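Local coordinates for lumazine protein (Photobacterium kishitanii, PDB 3A3G) that binds 6,7-dimethyl-8-ribityllumazine and, as an antenna protein, probably shifts the bioluminescence of luciferase to shorter wavelength, at residues A[10-15]-A[24-29]; A[47-52]-A[61-66]; A[68-73]-A[100-105]; A[96-101]-A[179-184]. All coordinates share one frame; numbering follows the deposited sequence.

Overall arrangement
Contacts 1 and 2 belong to the six-stranded antiparallel barrel of the first lumazine-binding repeat, and they meet where strand 22-27 pairs with strand 58-63. Contact 1 is a bulged hairpin held by backbone hydrogen bonds, with one face inside the barrel and lysines outside. Contact 2 is buried; there the two strands have parted and the chromophore's ring takes up the polar groups between them. Contacts 3 and 4 lie nearer the centre of the molecule, where the repeats join, and they share Gly-100 and Asn-101. Contact 3 joins the two repeats by packing and holds the ribityl end by hydrogen bonds, whereas contact 4 relies on a buried carboxylate holding the linker that enters the second repeat.

Contact 1 (A[10-15]-A[24-29]); sequences GIIKKI and HGITFP
Lys-13 N and Lys-14 N both donate to Gly-25 O, at 2.7 and 3.2 Å respectively, which makes this antiparallel pairing a classic beta bulge. Gly-25 returns one bond from its own N to Lys-14 O. Beyond the bulge, Ile-11 and Thr-27 form a hydrogen-bonded pair. Glycine suits position 10 as well: with no side chain there, Ile-26 CG2 can lie 3.7 Å from Gly-10 CA. On the face shared by Ile-12, Ile-15, His-24 and Ile-26, Ile-15 CG1 sits 4.1 Å from the centroid of the His-24 imidazole, almost on the ring normal, as a CH-pi contact. Ile-12 CD1 approaches the same ring obliquely, 4.0 Å from His-24 ND1, a buried nitrogen with no polar partner; His-24 NE2 is instead fixed by Gln-22. On the outer side the long Lys-13 chain starts with CG anti to its backbone nitrogen (chi1 -173°) and runs extended across Thr-27, CD lying 3.6 Å from OG1. A water then links the two ends, 2.8 Å from Lys-13 NZ and 2.9 Å from Thr-27 OG1. The hairpin of strands 8-17 and 22-27 continues the barrel both ways: Gly-10 bonds to Val-81 of strand 80-84, and His-24 and Ile-26 bond to strand 58-63.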
# COMPACT_ATOMS: atom_id res chain seq x y z
N GLY A 10 0.28 -7.59 6.70
CA GLY A 10 1.38 -8.54 6.85
C GLY A 10 2.55 -7.88 7.59
O GLY A 10 2.68 -6.65 7.63
N ILE A 11 3.38 -8.71 8.18
CA ILE A 11 4.58 -8.24 8.87
C ILE A 11 5.81 -8.85 8.19
O ILE A 11 5.89 -10.06 8.05
CB ILE A 11 4.60 -8.66 10.40
CG1 ILE A 11 3.26 -8.36 11.09
CG2 ILE A 11 5.82 -8.00 11.12
CD1 ILE A 11 3.14 -6.86 11.50
N ILE A 12 6.75 -8.02 7.79
CA ILE A 12 7.90 -8.48 7.03
C ILE A 12 8.75 -9.30 7.99
O ILE A 12 9.09 -8.84 9.09
CB ILE A 12 8.72 -7.30 6.47
CG1 ILE A 12 7.86 -6.48 5.49
CG2 ILE A 12 10.03 -7.81 5.76
CD1 ILE A 12 8.64 -5.31 4.84
N LYS A 13 9.03 -10.53 7.59
CA LYS A 13 9.78 -11.48 8.41
C LYS A 13 11.24 -11.55 7.96
O LYS A 13 12.13 -11.66 8.77
CB LYS A 13 9.13 -12.87 8.35
CG LYS A 13 9.77 -13.83 9.31
CD LYS A 13 8.89 -14.99 9.52
CE LYS A 13 9.22 -15.77 10.84
NZ LYS A 13 8.61 -17.12 10.61
N LYS A 14 11.48 -11.52 6.65
CA LYS A 14 12.85 -11.60 6.14
C LYS A 14 12.97 -10.72 4.90
O LYS A 14 11.99 -10.52 4.17
CB LYS A 14 13.22 -13.04 5.69
CG LYS A 14 12.34 -14.17 6.17
CD LYS A 14 13.11 -15.45 6.06
CE LYS A 14 12.52 -16.52 6.92
NZ LYS A 14 12.73 -17.81 6.22
N ILE A 15 14.18 -10.26 4.61
CA ILE A 15 14.47 -9.53 3.39
C ILE A 15 15.81 -9.99 2.89
O ILE A 15 16.76 -10.03 3.66
CB ILE A 15 14.52 -8.02 3.62
CG1 ILE A 15 13.19 -7.49 4.18
CG2 ILE A 15 14.83 -7.27 2.31
CD1 ILE A 15 13.37 -6.23 4.94
N HIS A 24 11.11 -10.42 -0.36
CA HIS A 24 10.53 -10.21 0.97
C HIS A 24 9.65 -11.41 1.36
O HIS A 24 8.82 -11.87 0.58
CB HIS A 24 9.71 -8.89 1.00
CG HIS A 24 10.53 -7.63 0.84
ND1 HIS A 24 10.13 -6.41 1.34
CD2 HIS A 24 11.70 -7.40 0.18
CE1 HIS A 24 11.04 -5.49 1.03
NE2 HIS A 24 11.99 -6.07 0.31
N GLY A 25 9.86 -11.91 2.58
CA GLY A 25 9.01 -12.92 3.15
C GLY A 25 8.16 -12.20 4.19
O GLY A 25 8.67 -11.51 5.10
N ILE A 26 6.87 -12.33 4.02
CA ILE A 26 5.94 -11.55 4.81
C ILE A 26 5.04 -12.52 5.56
O ILE A 26 4.40 -13.35 4.95
CB ILE A 26 5.11 -10.58 3.87
CG1 ILE A 26 6.07 -9.64 3.09
CG2 ILE A 26 4.16 -9.73 4.73
CD1 ILE A 26 5.42 -8.79 1.97
N THR A 27 4.99 -12.42 6.88
CA THR A 27 3.95 -13.17 7.63
C THR A 27 2.52 -12.68 7.36
O THR A 27 2.19 -11.53 7.63
CB THR A 27 4.21 -13.13 9.17
OG1 THR A 27 5.54 -13.57 9.42
CG2 THR A 27 3.22 -14.06 9.94
N PHE A 28 1.66 -13.58 6.89
CA PHE A 28 0.27 -13.27 6.53
C PHE A 28 -0.69 -13.74 7.61
O PHE A 28 -0.45 -14.78 8.24
CB PHE A 28 -0.14 -13.99 5.22
CG PHE A 28 0.15 -13.20 3.94
CD1 PHE A 28 1.27 -12.39 3.84
CD2 PHE A 28 -0.71 -13.33 2.83
CE1 PHE A 28 1.53 -11.71 2.65
CE2 PHE A 28 -0.49 -12.65 1.67
CZ PHE A 28 0.62 -11.85 1.54
N PRO A 29 -1.80 -13.02 7.80
CA PRO A 29 -2.81 -13.50 8.70
C PRO A 29 -3.55 -14.72 8.08
O PRO A 29 -3.57 -14.89 6.85
CB PRO A 29 -3.73 -12.29 8.88
CG PRO A 29 -3.60 -11.55 7.64
CD PRO A 29 -2.17 -11.72 7.23
O HOH W 1 5.91 -16.21 10.61

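Contact 2 (A[47-52]-A[61-66]); sequences CSLTVV and FDIDQA. With DLZ (1-deoxy-1-(6,7-dimethyl-2,4-dioxo-3,4-dihydropteridin-8(2H)-yl)-D-ribitol), chain C.
Leu-49 and Phe-61 cross at about a right angle, Leu-49 CB resting 3.5 Å from Phe-61 CD1. Phe-61 CG lies beside its own backbone nitrogen (chi1 -60°), which directs the ring across to strand 47-55, where Thr-50 N meets its edge and Val-51 CG2 lies against CE1. A flat phenyl suits this place, where the diverging strands exchange no direct hydrogen bonds; a water lies between Thr-50 O, Asp-62 N and O4 of DLZ instead. Leu-49 CD2 lies over one face of the lumazine's pyrimidine ring, 3.5 Å from N3 of DLZ; Gln-65 CB comes from the other side, 3.7 Å from N1 of DLZ. Cys-47 SG and Ala-66 CB touch near the ribityl chain, closing the strand against the loop after its partner. Val-52 CG2 packs across the Asp-62 carboxylate, which is paired with Arg-23. The chromophore's polar rim is read by backbone: Thr-50 N donates to O4 of DLZ at 2.8 Å, and N3 of DLZ gives a nearly straight bond (173°) to Asp-62 O. Asp-64 N and Ala-66 N both grip O2 of DLZ at 2.9 Å. Such alternating donors and acceptors suit the imide edge of a lumazine or flavin; the site also binds riboflavin and FMN.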
# COMPACT_ATOMS: atom_id res chain seq x y z
N CYS A 47 0.90 -2.30 -4.21
CA CYS A 47 1.71 -2.65 -5.37
C CYS A 47 1.41 -4.08 -5.79
O CYS A 47 1.47 -5.01 -4.98
CB CYS A 47 3.23 -2.51 -5.06
SG CYS A 47 4.33 -2.88 -6.46
N SER A 48 1.08 -4.24 -7.06
CA SER A 48 0.88 -5.59 -7.63
C SER A 48 2.18 -6.42 -7.69
O SER A 48 3.17 -6.00 -8.33
CB SER A 48 0.26 -5.46 -9.02
OG SER A 48 0.03 -6.74 -9.53
N LEU A 49 2.17 -7.58 -7.01
CA LEU A 49 3.32 -8.46 -6.88
C LEU A 49 2.84 -9.90 -6.99
O LEU A 49 1.66 -10.17 -6.72
CB LEU A 49 4.05 -8.24 -5.54
CG LEU A 49 4.59 -6.84 -5.18
CD1 LEU A 49 5.15 -6.88 -3.71
CD2 LEU A 49 5.66 -6.36 -6.18
N THR A 50 3.75 -10.79 -7.39
CA THR A 50 3.43 -12.23 -7.55
C THR A 50 4.04 -13.04 -6.42
O THR A 50 5.25 -12.95 -6.21
CB THR A 50 3.99 -12.69 -8.92
OG1 THR A 50 3.53 -11.79 -9.93
CG2 THR A 50 3.52 -14.15 -9.32
N VAL A 51 3.23 -13.85 -5.74
CA VAL A 51 3.74 -14.81 -4.76
C VAL A 51 4.68 -15.80 -5.46
O VAL A 51 4.32 -16.46 -6.46
CB VAL A 51 2.61 -15.59 -4.03
CG1 VAL A 51 3.19 -16.70 -3.04
CG2 VAL A 51 1.59 -14.67 -3.34
N VAL A 52 5.91 -15.87 -4.93
CA VAL A 52 6.97 -16.76 -5.41
C VAL A 52 7.00 -18.09 -4.61
O VAL A 52 7.28 -19.16 -5.16
CB VAL A 52 8.30 -15.97 -5.37
CG1 VAL A 52 9.53 -16.86 -5.35
CG2 VAL A 52 8.37 -15.07 -6.56
N PHE A 61 7.74 -12.62 -1.91
CA PHE A 61 7.62 -11.91 -3.18
C PHE A 61 8.99 -11.45 -3.61
O PHE A 61 9.78 -11.05 -2.77
CB PHE A 61 6.74 -10.66 -3.05
CG PHE A 61 5.34 -10.95 -2.60
CD1 PHE A 61 4.33 -11.04 -3.53
CD2 PHE A 61 5.03 -11.06 -1.25
CE1 PHE A 61 3.00 -11.28 -3.14
CE2 PHE A 61 3.70 -11.31 -0.84
CZ PHE A 61 2.70 -11.40 -1.78
N ASP A 62 9.24 -11.45 -4.92
CA ASP A 62 10.42 -10.81 -5.46
C ASP A 62 10.07 -9.44 -5.99
O ASP A 62 9.20 -9.30 -6.85
CB ASP A 62 11.02 -11.65 -6.60
CG ASP A 62 11.80 -12.80 -6.09
OD1 ASP A 62 12.37 -12.66 -4.97
OD2 ASP A 62 11.85 -13.83 -6.79
N ILE A 63 10.76 -8.43 -5.46
CA ILE A 63 10.59 -7.06 -5.91
C ILE A 63 11.77 -6.77 -6.84
O ILE A 63 12.94 -6.72 -6.41
CB ILE A 63 10.56 -6.07 -4.73
CG1 ILE A 63 9.42 -6.48 -3.74
CG2 ILE A 63 10.33 -4.64 -5.24
CD1 ILE A 63 9.95 -7.22 -2.57
N ASP A 64 11.43 -6.59 -8.10
CA ASP A 64 12.39 -6.41 -9.16
C ASP A 64 11.92 -5.30 -10.09
O ASP A 64 12.37 -4.16 -10.01
CB ASP A 64 12.65 -7.76 -9.89
CG ASP A 64 11.39 -8.55 -10.29
OD1 ASP A 64 10.37 -8.02 -10.85
OD2 ASP A 64 11.45 -9.81 -10.14
N GLN A 65 10.93 -5.61 -10.93
CA GLN A 65 10.30 -4.59 -11.78
C GLN A 65 9.87 -3.36 -10.99
O GLN A 65 9.99 -2.20 -11.47
CB GLN A 65 9.10 -5.19 -12.47
CG GLN A 65 8.58 -4.29 -13.56
CD GLN A 65 7.34 -4.83 -14.24
OE1 GLN A 65 7.10 -6.03 -14.23
NE2 GLN A 65 6.57 -3.94 -14.84
N ALA A 66 9.34 -3.58 -9.77
CA ALA A 66 8.83 -2.47 -8.94
C ALA A 66 9.89 -1.72 -8.12
O ALA A 66 9.56 -0.73 -7.45
CB ALA A 66 7.67 -3.02 -7.93
C7 DLZ C . 2.57 -6.24 -12.32
C7A DLZ C . 3.48 -6.88 -11.48
C5A DLZ C . 3.24 -8.20 -11.10
C6 DLZ C . 2.05 -8.84 -11.53
N5 DLZ C . 4.19 -8.87 -10.31
C4A DLZ C . 5.37 -8.22 -9.84
C4 DLZ C . 6.32 -8.82 -8.98
O4 DLZ C . 6.23 -9.96 -8.52
N3 DLZ C . 7.46 -8.12 -8.62
C2 DLZ C . 7.66 -6.84 -9.06
O2 DLZ C . 8.67 -6.21 -8.74
N1 DLZ C . 6.73 -6.25 -9.87
C8 DLZ C . 5.59 -6.91 -10.24
N8 DLZ C . 4.70 -6.25 -11.07
C1' DLZ C . 5.05 -4.86 -11.46
C2' DLZ C . 4.78 -3.82 -10.34
O2' DLZ C . 3.39 -3.84 -9.93
C3' DLZ C . 5.07 -2.44 -10.92
O3' DLZ C . 6.41 -2.50 -11.34
C4' DLZ C . 4.94 -1.31 -9.91
O4' DLZ C . 3.58 -1.09 -9.49
C5' DLZ C . 5.46 -0.00 -10.53
O5' DLZ C . 5.63 0.90 -9.43
O HOH W 2 7.32 -11.91 -7.02

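Contact 3 (A[68-73]-A[100-105]). With DLZ (1-deoxy-1-(6,7-dimethyl-2,4-dioxo-3,4-dihydropteridin-8(2H)-yl)-D-ribitol), chain C.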
# COMPACT_ATOMS: atom_id res chain seq x y z
N ASN A 68 12.27 0.39 -8.25
CA ASN A 68 12.68 1.80 -8.40
C ASN A 68 11.59 2.85 -8.19
O ASN A 68 11.86 4.08 -8.19
CB ASN A 68 13.29 2.00 -9.81
CG ASN A 68 14.56 1.24 -9.99
OD1 ASN A 68 14.68 0.44 -10.92
ND2 ASN A 68 15.50 1.42 -9.09
N THR A 69 10.35 2.36 -8.00
CA THR A 69 9.18 3.22 -7.97
C THR A 69 8.27 2.98 -6.76
O THR A 69 7.13 3.44 -6.76
CB THR A 69 8.34 3.05 -9.28
OG1 THR A 69 8.08 1.65 -9.53
CG2 THR A 69 9.11 3.58 -10.49
N THR A 70 8.79 2.25 -5.76
CA THR A 70 8.04 1.84 -4.57
C THR A 70 8.93 1.95 -3.33
O THR A 70 10.14 2.17 -3.43
CB THR A 70 7.51 0.40 -4.67
OG1 THR A 70 8.60 -0.52 -4.80
CG2 THR A 70 6.52 0.23 -5.84
N THR A 71 8.34 1.79 -2.15
CA THR A 71 9.11 1.92 -0.90
C THR A 71 9.82 0.63 -0.46
O THR A 71 10.57 0.66 0.48
CB THR A 71 8.18 2.33 0.25
OG1 THR A 71 7.12 1.36 0.34
CG2 THR A 71 7.59 3.72 0.00
N PHE A 72 9.59 -0.49 -1.16
CA PHE A 72 10.08 -1.78 -0.68
C PHE A 72 11.58 -1.80 -0.38
O PHE A 72 11.96 -2.37 0.65
CB PHE A 72 9.73 -2.96 -1.61
CG PHE A 72 8.26 -3.26 -1.69
CD1 PHE A 72 7.65 -4.09 -0.75
CD2 PHE A 72 7.51 -2.75 -2.73
CE1 PHE A 72 6.25 -4.38 -0.86
CE2 PHE A 72 6.10 -3.01 -2.86
CZ PHE A 72 5.47 -3.83 -1.90
N ARG A 73 12.39 -1.19 -1.24
CA ARG A 73 13.86 -1.18 -1.10
C ARG A 73 14.32 -0.68 0.27
O ARG A 73 15.36 -1.10 0.76
CB ARG A 73 14.46 -0.34 -2.25
CG ARG A 73 15.96 -0.42 -2.43
CD ARG A 73 16.40 0.25 -3.77
NE ARG A 73 15.65 1.48 -4.05
CZ ARG A 73 15.48 2.00 -5.27
NH1 ARG A 73 16.01 1.39 -6.33
NH2 ARG A 73 14.79 3.12 -5.44
N GLY A 100 -2.86 -1.44 -9.00
CA GLY A 100 -1.60 -1.93 -8.40
C GLY A 100 -0.38 -1.44 -9.17
O GLY A 100 0.75 -1.85 -8.90
N ASN A 101 -0.60 -0.54 -10.12
CA ASN A 101 0.52 0.13 -10.77
C ASN A 101 0.92 1.38 -9.98
O ASN A 101 0.27 2.40 -10.11
CB ASN A 101 0.22 0.53 -12.21
CG ASN A 101 1.53 0.94 -12.96
OD1 ASN A 101 2.45 0.13 -13.08
ND2 ASN A 101 1.63 2.17 -13.40
N ILE A 102 1.98 1.28 -9.20
CA ILE A 102 2.41 2.39 -8.33
C ILE A 102 3.17 3.41 -9.18
O ILE A 102 4.12 3.05 -9.89
CB ILE A 102 3.28 1.94 -7.16
CG1 ILE A 102 2.53 1.00 -6.19
CG2 ILE A 102 3.84 3.18 -6.35
CD1 ILE A 102 1.25 1.67 -5.57
N LYS A 103 2.71 4.65 -9.15
CA LYS A 103 3.22 5.71 -10.02
C LYS A 103 4.52 6.18 -9.45
O LYS A 103 5.43 6.55 -10.21
CB LYS A 103 2.23 6.86 -10.10
CG LYS A 103 0.85 6.43 -10.49
CD LYS A 103 0.81 5.64 -11.84
CE LYS A 103 -0.63 5.31 -12.20
NZ LYS A 103 -0.82 4.03 -12.93
N GLY A 104 4.63 6.15 -8.13
CA GLY A 104 5.89 6.49 -7.50
C GLY A 104 5.78 6.69 -6.03
O GLY A 104 4.72 6.51 -5.45
N VAL A 105 6.92 7.03 -5.41
CA VAL A 105 7.01 7.26 -3.96
C VAL A 105 6.77 8.76 -3.62
O VAL A 105 7.26 9.63 -4.31
CB VAL A 105 8.40 6.78 -3.37
CG1 VAL A 105 8.57 7.20 -1.96
CG2 VAL A 105 8.50 5.30 -3.44
C7 DLZ C . 2.57 -6.24 -12.32
C7A DLZ C . 3.48 -6.88 -11.48
C5A DLZ C . 3.24 -8.20 -11.10
C6 DLZ C . 2.05 -8.84 -11.53
N5 DLZ C . 4.19 -8.87 -10.31
C4A DLZ C . 5.37 -8.22 -9.84
C4 DLZ C . 6.32 -8.82 -8.98
O4 DLZ C . 6.23 -9.96 -8.52
N3 DLZ C . 7.46 -8.12 -8.62
C2 DLZ C . 7.66 -6.84 -9.06
O2 DLZ C . 8.67 -6.21 -8.74
N1 DLZ C . 6.73 -6.25 -9.87
C8 DLZ C . 5.59 -6.91 -10.24
N8 DLZ C . 4.70 -6.25 -11.07
C1' DLZ C . 5.05 -4.86 -11.46
C2' DLZ C . 4.78 -3.82 -10.34
O2' DLZ C . 3.39 -3.84 -9.93
C3' DLZ C . 5.07 -2.44 -10.92
O3' DLZ C . 6.41 -2.50 -11.34
C4' DLZ C . 4.94 -1.31 -9.91
O4' DLZ C . 3.58 -1.09 -9.49
C5' DLZ C . 5.46 -0.00 -10.53
O5' DLZ C . 5.63 0.90 -9.43
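The ribityl end of the lumazine site is closed where Thr-69 and Thr-70, in the loop after strand 58-63 of the first repeat, pack on Ile-102 and Gly-104 at the start of the second. Thr-69 O carries much of the contact: Ile-102 CG2 lies 3.3 Å from it, and Gly-104 CA makes a CA-H...O contact with it at 3.4 Å. Glycine fits here, its phi of 168° being far from what other residues adopt easily; with Lys-103 it forms a classic beta bulge opposite Val-180. Thr-70 divides its branches. OG1 stands between the backbone nitrogen and the carbonyl carbon (chi1 61°) and bonds to Ala-66 O, while the side chain crosses that of Ile-102 at about a right angle, its CG2 3.9 Å from Ile-102 CB. The branched Val-105 puts CG2 3.4 Å from Thr-70 C and near the Thr-71 methyl. Thr-70 CG2 and Ile-102 also line the polar ribityl tail. Thr-69 OG1 lies 2.6 Å from O5' of DLZ, a likely hydrogen bond, although the hydroxyl could turn its proton to another acceptor. O5' of DLZ donates to Ile-102 O at 2.7 Å, and Ile-102 N gives a straight bond of 2.9 Å to O4' of DLZ.

Contact 4 (A[96-101]-A[179-184]); sequences GALTGN and NVETLN. With DLZ (1-deoxy-1-(6,7-dimethyl-2,4-dioxo-3,4-dihydropteridin-8(2H)-yl)-D-ribitol), chain C.
Three hydrogen bonds tie the Glu-181 carboxylate to Thr-99 and Gly-100. Thr-99 N reaches the syn lone pair of Glu-181 OE2 at 2.8 Å, while the Thr-99 hydroxyl OG1 comes to the same oxygen at 2.6 Å from above the carboxylate plane, 43° out of it. Gly-100 N takes the other oxygen, OE1, on its syn side at 2.9 Å. With both oxygens held the group can hardly rotate, and the donors probably stabilise its negative charge although the residue is buried. Glutamate has the length for the task: CG is anti to the backbone nitrogen (chi1 -179°) and the chain runs extended from strand 177-182 to the linker. Thr-99 OG1 also accepts from Asn-101 N, closing an ST turn that bends the linker towards strand 104-114 of the second repeat; Gly-100, with its positive phi, suits the bend. Apolar contacts follow along the linker. Leu-98 and Leu-183 meet through their CD2 methyls at 3.5 Å, and Leu-183 CD1 reaches Gly-96 CA. Leu-98 and Glu-181 slide past each other in opposite directions, with Leu-98 CB 3.5 Å from Glu-181 OE1. Towards the chromophore, Gly-100 O, which bonds to the Ser-48 backbone, lies 3.0 Å from O4' of DLZ.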
# COMPACT_ATOMS: atom_id res chain seq x y z
N GLY A 96 -12.55 4.60 -6.93
CA GLY A 96 -11.18 4.43 -6.52
C GLY A 96 -10.65 3.03 -6.75
O GLY A 96 -9.88 2.54 -5.91
N ALA A 97 -11.05 2.38 -7.84
CA ALA A 97 -10.50 1.05 -8.13
C ALA A 97 -8.99 1.19 -8.37
O ALA A 97 -8.55 2.14 -9.00
CB ALA A 97 -11.20 0.39 -9.34
N LEU A 98 -8.20 0.25 -7.85
CA LEU A 98 -6.74 0.29 -8.01
C LEU A 98 -6.26 -0.75 -9.03
O LEU A 98 -6.82 -1.85 -9.16
CB LEU A 98 -6.02 0.15 -6.64
CG LEU A 98 -6.33 1.17 -5.55
CD1 LEU A 98 -5.48 0.92 -4.26
CD2 LEU A 98 -6.13 2.61 -6.08
N THR A 99 -5.23 -0.41 -9.79
CA THR A 99 -4.64 -1.38 -10.68
C THR A 99 -3.44 -2.08 -10.01
O THR A 99 -3.08 -3.20 -10.41
CB THR A 99 -4.15 -0.75 -12.00
OG1 THR A 99 -3.13 0.21 -11.69
CG2 THR A 99 -5.31 -0.10 -12.77
N GLY A 100 -2.86 -1.44 -9.00
CA GLY A 100 -1.60 -1.93 -8.40
C GLY A 100 -0.38 -1.44 -9.17
O GLY A 100 0.75 -1.85 -8.90
N ASN A 101 -0.60 -0.54 -10.12
CA ASN A 101 0.52 0.13 -10.77
C ASN A 101 0.92 1.38 -9.98
O ASN A 101 0.27 2.40 -10.11
CB ASN A 101 0.22 0.53 -12.21
CG ASN A 101 1.53 0.94 -12.96
OD1 ASN A 101 2.45 0.13 -13.08
ND2 ASN A 101 1.63 2.17 -13.40
N ASN A 179 3.59 4.53 -1.12
CA ASN A 179 3.43 4.17 -2.53
C ASN A 179 2.22 4.92 -3.02
O ASN A 179 1.15 4.78 -2.43
CB ASN A 179 3.14 2.65 -2.67
CG ASN A 179 4.35 1.81 -2.44
OD1 ASN A 179 5.49 2.29 -2.60
ND2 ASN A 179 4.14 0.55 -2.02
N VAL A 180 2.35 5.72 -4.06
CA VAL A 180 1.17 6.43 -4.58
C VAL A 180 0.64 5.80 -5.87
O VAL A 180 1.39 5.59 -6.84
CB VAL A 180 1.48 7.96 -4.84
CG1 VAL A 180 0.24 8.71 -5.38
CG2 VAL A 180 2.05 8.61 -3.57
N GLU A 181 -0.66 5.49 -5.90
CA GLU A 181 -1.30 5.21 -7.18
C GLU A 181 -2.28 6.35 -7.52
O GLU A 181 -3.20 6.68 -6.73
CB GLU A 181 -1.97 3.83 -7.25
CG GLU A 181 -2.63 3.58 -8.67
CD GLU A 181 -3.18 2.21 -8.90
OE1 GLU A 181 -3.01 1.29 -8.04
OE2 GLU A 181 -3.78 2.02 -9.98
N THR A 182 -2.04 6.99 -8.66
CA THR A 182 -2.97 8.01 -9.16
C THR A 182 -3.94 7.34 -10.14
O THR A 182 -3.61 6.33 -10.79
CB THR A 182 -2.27 9.22 -9.83
OG1 THR A 182 -1.36 8.76 -10.83
CG2 THR A 182 -1.46 10.07 -8.81
N LEU A 183 -5.14 7.91 -10.20
CA LEU A 183 -6.30 7.30 -10.82
C LEU A 183 -7.03 8.41 -11.52
O LEU A 183 -8.02 8.93 -10.98
CB LEU A 183 -7.27 6.79 -9.76
CG LEU A 183 -6.69 6.12 -8.53
CD1 LEU A 183 -7.74 6.11 -7.47
CD2 LEU A 183 -6.27 4.72 -8.92
N ASN A 184 -6.56 8.80 -12.70
CA ASN A 184 -5.44 8.15 -13.38
C ASN A 184 -4.91 9.13 -14.41
O ASN A 184 -5.68 9.93 -14.94
CB ASN A 184 -5.89 6.83 -14.07
CG ASN A 184 -6.78 7.08 -15.29
OD1 ASN A 184 -6.61 6.43 -16.34
ND2 ASN A 184 -7.74 8.01 -15.16
C7 DLZ C . 2.57 -6.24 -12.32
C7A DLZ C . 3.48 -6.88 -11.48
C5A DLZ C . 3.24 -8.20 -11.10
C6 DLZ C . 2.05 -8.84 -11.53
N5 DLZ C . 4.19 -8.87 -10.31
C4A DLZ C . 5.37 -8.22 -9.84
C4 DLZ C . 6.32 -8.82 -8.98
O4 DLZ C . 6.23 -9.96 -8.52
N3 DLZ C . 7.46 -8.12 -8.62
C2 DLZ C . 7.66 -6.84 -9.06
O2 DLZ C . 8.67 -6.21 -8.74
N1 DLZ C . 6.73 -6.25 -9.87
C8 DLZ C . 5.59 -6.91 -10.24
N8 DLZ C . 4.70 -6.25 -11.07
C1' DLZ C . 5.05 -4.86 -11.46
C2' DLZ C . 4.78 -3.82 -10.34
O2' DLZ C . 3.39 -3.84 -9.93
C3' DLZ C . 5.07 -2.44 -10.92
O3' DLZ C . 6.41 -2.50 -11.34
C4' DLZ C . 4.94 -1.31 -9.91
O4' DLZ C . 3.58 -1.09 -9.49
C5' DLZ C . 5.46 -0.00 -10.53
O5' DLZ C . 5.63 0.90 -9.43